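Local coordinates for glucose-6-phosphate 1-dehydrogenase (Kluyveromyces lactis, PDB 7E6I), which catalyses the NADP+-dependent oxidation of glucose 6-phosphate to 6-phosphogluconolactone, the rate-limiting entry step of the oxidative pentose phosphate pathway, at residues P332-G344 / Y461-L475. Residues are numbered along the deposited sequence; the frame is centred on the assembly and turned at random.
With BG6 (6-O-phosphono-beta-D-glucopyranose), chain B.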
ATOM      1  N   PRO A 332      13.399  19.736   1.849  1.00 26.61           N
ATOM      2  CA  PRO A 332      12.110  19.753   1.143  1.00 29.45           C
ATOM      3  C   PRO A 332      11.763  18.355   0.649  1.00 26.46           C
ATOM      4  O   PRO A 332      12.582  17.689   0.016  1.00 25.37           O
ATOM      5  CB  PRO A 332      12.339  20.725  -0.021  1.00 28.30           C
ATOM      6  CG  PRO A 332      13.823  21.015  -0.040  1.00 27.59           C
ATOM      7  CD  PRO A 332      14.509  20.196   1.005  1.00 25.00           C
ATOM      8  N   ILE A 333      10.543  17.914   0.952  1.00 24.02           N
ATOM      9  CA  ILE A 333      10.038  16.608   0.548  1.00 24.89           C
ATOM     10  C   ILE A 333       8.870  16.811  -0.410  1.00 26.73           C
ATOM     11  O   ILE A 333       7.993  17.645  -0.159  1.00 27.48           O
ATOM     12  CB  ILE A 333       9.614  15.798   1.778  1.00 25.74           C
ATOM     13  CG1 ILE A 333      10.837  15.493   2.627  1.00 24.36           C
ATOM     14  CG2 ILE A 333       8.861  14.540   1.389  1.00 23.58           C
ATOM     15  CD1 ILE A 333      10.468  15.123   4.036  1.00 25.40           C
ATOM     16  N   VAL A 334       8.852  16.069  -1.513  1.00 25.39           N
ATOM     17  CA  VAL A 334       7.745  16.140  -2.456  1.00 23.63           C
ATOM     18  C   VAL A 334       7.155  14.748  -2.646  1.00 22.61           C
ATOM     19  O   VAL A 334       7.885  13.773  -2.878  1.00 22.25           O
ATOM     20  CB  VAL A 334       8.177  16.734  -3.807  1.00 23.63           C
ATOM     21  CG1 VAL A 334       7.027  16.626  -4.824  1.00 23.69           C
ATOM     22  CG2 VAL A 334       8.598  18.177  -3.647  1.00 24.29           C
ATOM     23  N   MET A 335       5.835  14.657  -2.552  1.00 23.11           N
ATOM     24  CA  MET A 335       5.094  13.495  -3.023  1.00 22.14           C
ATOM     25  C   MET A 335       4.315  13.930  -4.249  1.00 24.15           C
ATOM     26  O   MET A 335       3.664  14.979  -4.229  1.00 26.89           O
ATOM     27  CB  MET A 335       4.142  12.965  -1.956  1.00 19.39           C
ATOM     28  CG  MET A 335       4.799  12.040  -0.936  1.00 29.31           C
ATOM     29  SD  MET A 335       3.598  11.367   0.256  1.00 44.47           S
ATOM     30  CE  MET A 335       2.078  11.957  -0.475  1.00 20.82           C
ATOM     31  N   ARG A 336       4.386  13.145  -5.315  1.00 23.55           N
ATOM     32  CA  ARG A 336       3.676  13.508  -6.530  1.00 26.29           C
ATOM     33  C   ARG A 336       3.081  12.257  -7.159  1.00 23.56           C
ATOM     34  O   ARG A 336       3.760  11.234  -7.291  1.00 25.01           O
ATOM     35  CB  ARG A 336       4.592  14.258  -7.514  1.00 23.46           C
ATOM     36  CG  ARG A 336       5.859  13.532  -7.979  1.00 22.94           C
ATOM     37  CD  ARG A 336       6.741  14.538  -8.736  1.00 24.94           C
ATOM     38  NE  ARG A 336       8.124  14.124  -8.995  1.00 24.67           N
ATOM     39  CZ  ARG A 336       8.509  13.470 -10.089  1.00 29.07           C
ATOM     40  NH1 ARG A 336       7.607  13.150 -11.002  1.00 29.94           N
ATOM     41  NH2 ARG A 336       9.787  13.144 -10.282  1.00 29.61           N
ATOM     42  N   ALA A 337       1.805  12.338  -7.514  1.00 24.64           N
ATOM     43  CA  ALA A 337       1.051  11.211  -8.043  1.00 26.21           C
ATOM     44  C   ALA A 337       0.141  11.694  -9.167  1.00 31.40           C
ATOM     45  O   ALA A 337      -0.481  12.757  -9.051  1.00 26.89           O
ATOM     46  CB  ALA A 337       0.207  10.547  -6.956  1.00 21.35           C
ATOM     47  N   GLY A 338       0.057  10.908 -10.245  1.00 27.10           N
ATOM     48  CA  GLY A 338      -0.816  11.248 -11.351  1.00 27.30           C
ATOM     49  C   GLY A 338      -1.307  10.028 -12.097  1.00 30.10           C
ATOM     50  O   GLY A 338      -0.610   9.012 -12.205  1.00 28.25           O
ATOM     51  N   LYS A 339      -2.529  10.134 -12.607  1.00 30.73           N
ATOM     52  CA  LYS A 339      -3.080   9.206 -13.576  1.00 32.55           C
ATOM     53  C   LYS A 339      -3.003   9.845 -14.955  1.00 32.37           C
ATOM     54  O   LYS A 339      -2.879  11.064 -15.087  1.00 33.89           O
ATOM     55  CB  LYS A 339      -4.531   8.853 -13.229  1.00 34.27           C
ATOM     56  CG  LYS A 339      -4.672   7.598 -12.350  1.00 36.27           C
ATOM     57  CD  LYS A 339      -5.660   7.790 -11.199  1.00 34.17           C
ATOM     58  CE  LYS A 339      -6.457   6.526 -10.888  1.00 34.29           C
ATOM     59  NZ  LYS A 339      -5.645   5.338 -10.515  1.00 34.11           N
ATOM     60  N   ALA A 340      -3.050   8.999 -15.985  1.00 34.17           N
ATOM     61  CA  ALA A 340      -3.090   9.449 -17.384  1.00 38.39           C
ATOM     62  C   ALA A 340      -1.827  10.220 -17.762  1.00 39.03           C
ATOM     63  O   ALA A 340      -1.876  11.231 -18.467  1.00 39.61           O
ATOM     64  CB  ALA A 340      -4.346  10.283 -17.670  1.00 36.22           C
ATOM     65  N   LEU A 341      -0.690   9.751 -17.278  1.00 38.39           N
ATOM     66  CA  LEU A 341       0.602  10.267 -17.684  1.00 39.02           C
ATOM     67  C   LEU A 341       1.205   9.312 -18.721  1.00 41.13           C
ATOM     68  O   LEU A 341       0.512   8.429 -19.248  1.00 39.59           O
ATOM     69  CB  LEU A 341       1.491  10.446 -16.446  1.00 38.70           C
ATOM     70  CG  LEU A 341       0.890  11.305 -15.327  1.00 38.16           C
ATOM     71  CD1 LEU A 341       1.644  11.113 -14.005  1.00 32.86           C
ATOM     72  CD2 LEU A 341       0.862  12.782 -15.723  1.00 36.95           C
ATOM     73  N   ASN A 342       2.504   9.447 -18.978  1.00 41.44           N
ATOM     74  CA  ASN A 342       3.198   8.746 -20.051  1.00 40.45           C
ATOM     75  C   ASN A 342       3.705   7.354 -19.683  1.00 40.70           C
ATOM     76  O   ASN A 342       4.222   6.660 -20.565  1.00 42.46           O
ATOM     77  CB  ASN A 342       4.399   9.572 -20.496  1.00 44.98           C
ATOM     78  CG  ASN A 342       5.471   9.631 -19.422  1.00 48.75           C
ATOM     79  OD1 ASN A 342       5.226  10.099 -18.312  1.00 47.65           O
ATOM     80  ND2 ASN A 342       6.657   9.140 -19.744  1.00 51.59           N
ATOM     81  N   GLU A 343       3.620   6.930 -18.422  1.00 39.26           N
ATOM     82  CA  GLU A 343       4.181   5.633 -18.050  1.00 36.87           C
ATOM     83  C   GLU A 343       3.633   5.224 -16.694  1.00 35.68           C
ATOM     84  O   GLU A 343       3.076   6.039 -15.958  1.00 35.18           O
ATOM     85  CB  GLU A 343       5.714   5.669 -17.996  1.00 38.27           C
ATOM     86  CG  GLU A 343       6.223   6.720 -17.025  1.00 40.15           C
ATOM     87  CD  GLU A 343       7.725   6.770 -16.918  1.00 44.41           C
ATOM     88  OE1 GLU A 343       8.379   5.723 -17.115  1.00 46.11           O
ATOM     89  OE2 GLU A 343       8.252   7.869 -16.633  1.00 48.96           O
ATOM     90  N   GLY A 344       3.809   3.944 -16.370  1.00 35.74           N
ATOM     91  CA  GLY A 344       3.480   3.425 -15.058  1.00 33.62           C
ATOM     92  C   GLY A 344       4.753   3.176 -14.274  1.00 36.17           C
ATOM     93  O   GLY A 344       5.677   2.516 -14.756  1.00 37.99           O
ATOM     94  N   TYR A 461      -4.045  19.046 -18.148  1.00 37.78           N
ATOM     95  CA  TYR A 461      -2.841  18.510 -18.782  1.00 41.63           C
ATOM     96  C   TYR A 461      -3.278  17.407 -19.731  1.00 39.86           C
ATOM     97  O   TYR A 461      -4.231  16.678 -19.434  1.00 40.98           O
ATOM     98  CB  TYR A 461      -1.801  17.968 -17.771  1.00 40.77           C
ATOM     99  CG  TYR A 461      -2.241  16.778 -16.939  1.00 36.95           C
ATOM    100  CD1 TYR A 461      -2.936  16.964 -15.752  1.00 36.26           C
ATOM    101  CD2 TYR A 461      -1.946  15.483 -17.327  1.00 34.90           C
ATOM    102  CE1 TYR A 461      -3.344  15.895 -14.981  1.00 33.51           C
ATOM    103  CE2 TYR A 461      -2.351  14.407 -16.566  1.00 35.37           C
ATOM    104  CZ  TYR A 461      -3.052  14.619 -15.387  1.00 34.83           C
ATOM    105  OH  TYR A 461      -3.457  13.549 -14.606  1.00 31.11           O
ATOM    106  N   PRO A 462      -2.630  17.276 -20.879  1.00 42.56           N
ATOM    107  CA  PRO A 462      -3.099  16.297 -21.867  1.00 43.31           C
ATOM    108  C   PRO A 462      -2.822  14.877 -21.406  1.00 43.13           C
ATOM    109  O   PRO A 462      -1.749  14.575 -20.875  1.00 39.90           O
ATOM    110  CB  PRO A 462      -2.297  16.642 -23.128  1.00 41.23           C
ATOM    111  CG  PRO A 462      -1.083  17.340 -22.612  1.00 43.02           C
ATOM    112  CD  PRO A 462      -1.488  18.067 -21.361  1.00 40.55           C
ATOM    113  N   TYR A 463      -3.812  14.014 -21.614  1.00 39.85           N
ATOM    114  CA  TYR A 463      -3.641  12.591 -21.383  1.00 40.58           C
ATOM    115  C   TYR A 463      -2.352  12.123 -22.041  1.00 44.08           C
ATOM    116  O   TYR A 463      -2.125  12.376 -23.228  1.00 46.12           O
ATOM    117  CB  TYR A 463      -4.848  11.853 -21.960  1.00 42.17           C
ATOM    118  CG  TYR A 463      -5.102  10.409 -21.546  1.00 43.01           C
ATOM    119  CD1 TYR A 463      -4.163   9.406 -21.766  1.00 42.24           C
ATOM    120  CD2 TYR A 463      -6.340  10.039 -21.019  1.00 44.15           C
ATOM    121  CE1 TYR A 463      -4.439   8.075 -21.421  1.00 44.07           C
ATOM    122  CE2 TYR A 463      -6.622   8.720 -20.667  1.00 43.97           C
ATOM    123  CZ  TYR A 463      -5.677   7.744 -20.872  1.00 43.78           C
ATOM    124  OH  TYR A 463      -5.979   6.444 -20.519  1.00 42.04           O
ATOM    125  N   GLY A 464      -1.479  11.499 -21.247  1.00 41.04           N
ATOM    126  CA  GLY A 464      -0.301  10.838 -21.756  1.00 36.28           C
ATOM    127  C   GLY A 464       0.970  11.642 -21.651  1.00 41.62           C
ATOM    128  O   GLY A 464       2.040  11.119 -21.988  1.00 42.22           O
ATOM    129  N   CYS A 465       0.892  12.883 -21.177  1.00 43.43           N
ATOM    130  CA  CYS A 465       2.058  13.748 -21.092  1.00 45.86           C
ATOM    131  C   CYS A 465       2.969  13.360 -19.919  1.00 49.21           C
ATOM    132  O   CYS A 465       2.586  12.638 -18.992  1.00 45.43           O
ATOM    133  CB  CYS A 465       1.629  15.211 -20.976  1.00 46.53           C
ATOM    134  SG  CYS A 465       1.416  15.802 -19.298  1.00 54.30           S
ATOM    135  N   ARG A 466       4.205  13.857 -19.981  1.00 54.35           N
ATOM    136  CA  ARG A 466       5.205  13.500 -18.984  1.00 54.84           C
ATOM    137  C   ARG A 466       4.832  14.063 -17.625  1.00 56.11           C
ATOM    138  O   ARG A 466       4.868  13.353 -16.614  1.00 54.49           O
ATOM    139  CB  ARG A 466       6.577  14.017 -19.412  1.00 59.43           C
ATOM    140  CG  ARG A 466       7.744  13.123 -19.028  1.00 68.19           C
ATOM    141  CD  ARG A 466       8.452  12.606 -20.271  1.00 76.18           C
ATOM    142  NE  ARG A 466       9.410  11.542 -19.973  1.00 79.67           N
ATOM    143  CZ  ARG A 466      10.099  10.878 -20.903  1.00 84.44           C
ATOM    144  NH1 ARG A 466       9.925  11.167 -22.193  1.00 80.59           N
ATOM    145  NH2 ARG A 466      10.953   9.922 -20.547  1.00 81.15           N
ATOM    146  N   SER A 467       4.437  15.336 -17.595  1.00 58.30           N
ATOM    147  CA  SER A 467       4.214  16.078 -16.364  1.00 53.83           C
ATOM    148  C   SER A 467       3.358  17.287 -16.677  1.00 54.81           C
ATOM    149  O   SER A 467       3.597  17.949 -17.698  1.00 55.73           O
ATOM    150  CB  SER A 467       5.540  16.545 -15.757  1.00 56.00           C
ATOM    151  OG  SER A 467       6.435  16.980 -16.776  1.00 58.07           O
ATOM    152  N   PRO A 468       2.400  17.614 -15.843  1.00 52.34           N
ATOM    153  CA  PRO A 468       1.678  18.887 -16.006  1.00 48.22           C
ATOM    154  C   PRO A 468       2.624  20.075 -16.024  1.00 49.76           C
ATOM    155  O   PRO A 468       3.762  19.968 -15.553  1.00 48.17           O
ATOM    156  CB  PRO A 468       0.750  18.937 -14.785  1.00 41.58           C
ATOM    157  CG  PRO A 468       0.690  17.534 -14.282  1.00 39.90           C
ATOM    158  CD  PRO A 468       1.939  16.827 -14.694  1.00 42.01           C
ATOM    159  N   ASP A 469       2.176  21.200 -16.576  1.00 51.72           N
ATOM    160  CA  ASP A 469       2.986  22.409 -16.558  1.00 50.92           C
ATOM    161  C   ASP A 469       3.273  22.812 -15.122  1.00 48.28           C
ATOM    162  O   ASP A 469       2.407  22.718 -14.245  1.00 46.76           O
ATOM    163  CB  ASP A 469       2.280  23.563 -17.292  1.00 56.37           C
ATOM    164  CG  ASP A 469       2.123  23.308 -18.791  1.00 66.93           C
ATOM    165  OD1 ASP A 469       1.374  24.068 -19.455  1.00 74.73           O
ATOM    166  OD2 ASP A 469       2.754  22.353 -19.307  1.00 70.83           O
ATOM    167  N   GLY A 470       4.496  23.269 -14.886  1.00 43.26           N
ATOM    168  CA  GLY A 470       4.908  23.757 -13.591  1.00 43.08           C
ATOM    169  C   GLY A 470       5.620  22.744 -12.717  1.00 40.36           C
ATOM    170  O   GLY A 470       6.163  23.137 -11.676  1.00 38.58           O
ATOM    171  N   LEU A 471       5.644  21.463 -13.115  1.00 37.83           N
ATOM    172  CA  LEU A 471       6.198  20.409 -12.265  1.00 36.19           C
ATOM    173  C   LEU A 471       7.704  20.555 -12.113  1.00 33.28           C
ATOM    174  O   LEU A 471       8.225  20.602 -10.992  1.00 32.01           O
ATOM    175  CB  LEU A 471       5.854  19.030 -12.840  1.00 36.74           C
ATOM    176  CG  LEU A 471       5.833  17.814 -11.899  1.00 32.98           C
ATOM    177  CD1 LEU A 471       6.905  16.851 -12.297  1.00 31.67           C
ATOM    178  CD2 LEU A 471       5.946  18.179 -10.405  1.00 27.38           C
ATOM    179  N   VAL A 472       8.420  20.627 -13.239  1.00 34.36           N
ATOM    180  CA  VAL A 472       9.878  20.731 -13.211  1.00 34.12           C
ATOM    181  C   VAL A 472      10.317  21.942 -12.392  1.00 36.68           C
ATOM    182  O   VAL A 472      11.299  21.882 -11.638  1.00 36.63           O
ATOM    183  CB  VAL A 472      10.417  20.775 -14.652  1.00 33.66           C
ATOM    184  CG1 VAL A 472      11.743  21.463 -14.705  1.00 37.11           C
ATOM    185  CG2 VAL A 472      10.554  19.378 -15.182  1.00 35.09           C
ATOM    186  N   GLU A 473       9.579  23.051 -12.512  1.00 35.54           N
ATOM    187  CA  GLU A 473       9.812  24.238 -11.693  1.00 34.98           C
ATOM    188  C   GLU A 473       9.521  23.953 -10.223  1.00 32.41           C
ATOM    189  O   GLU A 473      10.282  24.361  -9.334  1.00 30.87           O
ATOM    190  CB  GLU A 473       8.913  25.377 -12.202  1.00 38.47           C
ATOM    191  CG  GLU A 473       9.557  26.711 -12.512  1.00 46.95           C
ATOM    192  CD  GLU A 473       8.627  27.639 -13.358  1.00 64.42           C
ATOM    193  OE1 GLU A 473       8.720  27.632 -14.619  1.00 63.26           O
ATOM    194  OE2 GLU A 473       7.788  28.363 -12.764  1.00 63.53           O
ATOM    195  N   PHE A 474       8.402  23.273  -9.951  1.00 33.26           N
ATOM    196  CA  PHE A 474       8.063  22.881  -8.585  1.00 31.92           C
ATOM    197  C   PHE A 474       9.186  22.055  -7.954  1.00 29.06           C
ATOM    198  O   PHE A 474       9.561  22.281  -6.794  1.00 26.14           O
ATOM    199  CB  PHE A 474       6.737  22.107  -8.603  1.00 28.83           C
ATOM    200  CG  PHE A 474       6.137  21.835  -7.236  1.00 31.82           C
ATOM    201  CD1 PHE A 474       5.283  22.752  -6.636  1.00 31.50           C
ATOM    202  CD2 PHE A 474       6.386  20.632  -6.575  1.00 29.70           C
ATOM    203  CE1 PHE A 474       4.715  22.495  -5.388  1.00 32.19           C
ATOM    204  CE2 PHE A 474       5.819  20.369  -5.328  1.00 29.50           C
ATOM    205  CZ  PHE A 474       4.983  21.300  -4.738  1.00 31.69           C
ATOM    206  N   LEU A 475       9.747  21.104  -8.706  1.00 26.63           N
ATOM    207  CA  LEU A 475      10.812  20.272  -8.152  1.00 27.87           C
ATOM    208  C   LEU A 475      12.062  21.098  -7.870  1.00 29.20           C
ATOM    209  O   LEU A 475      12.662  20.988  -6.798  1.00 26.69           O
ATOM    210  CB  LEU A 475      11.120  19.111  -9.094  1.00 25.25           C
ATOM    211  CG  LEU A 475       9.919  18.172  -9.297  1.00 28.48           C
ATOM    212  CD1 LEU A 475      10.255  16.953 -10.169  1.00 26.64           C
ATOM    213  CD2 LEU A 475       9.341  17.741  -7.961  1.00 26.18           C
TER
HETATM  214  C1  BG6 B 501      -5.372   1.595  -5.305  1.00 39.80           C
HETATM  215  C2  BG6 B 501      -5.929   2.841  -5.992  1.00 38.13           C
HETATM  216  O1  BG6 B 501      -5.300   1.711  -3.939  1.00 37.90           O
HETATM  217  O5  BG6 B 501      -3.976   1.349  -5.796  1.00 41.80           O
HETATM  218  C3  BG6 B 501      -5.881   2.714  -7.474  1.00 36.83           C
HETATM  219  O2  BG6 B 501      -7.276   3.108  -5.576  1.00 35.89           O
HETATM  220  C4  BG6 B 501      -4.484   2.486  -7.952  1.00 39.08           C
HETATM  221  O3  BG6 B 501      -6.361   3.934  -8.100  1.00 36.64           O
HETATM  222  C5  BG6 B 501      -3.878   1.259  -7.270  1.00 41.46           C
HETATM  223  O4  BG6 B 501      -4.507   2.326  -9.376  1.00 41.67           O
HETATM  224  C6  BG6 B 501      -2.416   1.072  -7.574  1.00 43.35           C
HETATM  225  O6  BG6 B 501      -1.974  -0.079  -6.878  1.00 45.33           O
HETATM  226  P   BG6 B 501      -0.771  -0.991  -7.569  1.00 49.16           P
HETATM  227  O1P BG6 B 501       0.306   0.046  -7.826  1.00 40.50           O
HETATM  228  O2P BG6 B 501      -1.301  -1.615  -8.833  1.00 42.76           O
HETATM  229  O3P BG6 B 501      -0.277  -2.116  -6.661  1.00 36.04           O
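Just past strand 333-338 of the large mixed sheet, the loop carrying the substrate-binding Lys-339 is held by Tyr-461, in edge strand 459-462, and the type II turn Pro-462 to Cys-465 that follows. Tyr-461 OH donates to Lys-339 O at 2.6 Å, the carbonyl meeting the ring at its edge; CG of Tyr-461 sits between its own backbone N and carbonyl carbon (chi1 64°), which aims the phenol at the loop. The same hydroxyl also bonds Thr-315. The next carbonyl, Ala-340 O, takes a nearly straight bond (172°) from Gly-464 N, 2.8 Å away and above the carbonyl plane. Ala-340 CB rests over the centre of one face of the Tyr-463 ring, a CH-pi contact 3.9 Å from the centroid. Leu-341 reaches in with one branch, CD2, 3.7 Å from Tyr-461 CE2. With its carbonyl held by Tyr-461, Lys-339 sends its bent side chain away from this segment, where NZ bonds BG6 O3 at 2.9 Å and forms a salt bridge with Glu-221.

Farther back, helix 471-475 packs on the sheet, nearly antiparallel to strand 333-338 (157°). Leu-475 CD1, 3.7 Å from Arg-336 NE, and Leu-471 CD1 lie over one face of the Arg-336 guanidinium, while NE bonds Gln-216. Val-334 CG2 touches Phe-474 CE2 at 3.9 Å. Asn-342, its OD1 bonded to Lys-220, lays ND2 over one guanidinium face of the poorly ordered Arg-466; both arginines probably serve a second NADP+ site. Within the beta+alpha C-terminal domain of glucose-6-phosphate dehydrogenases, the contact backs the loop that brings Lys-339 to the substrate pocket.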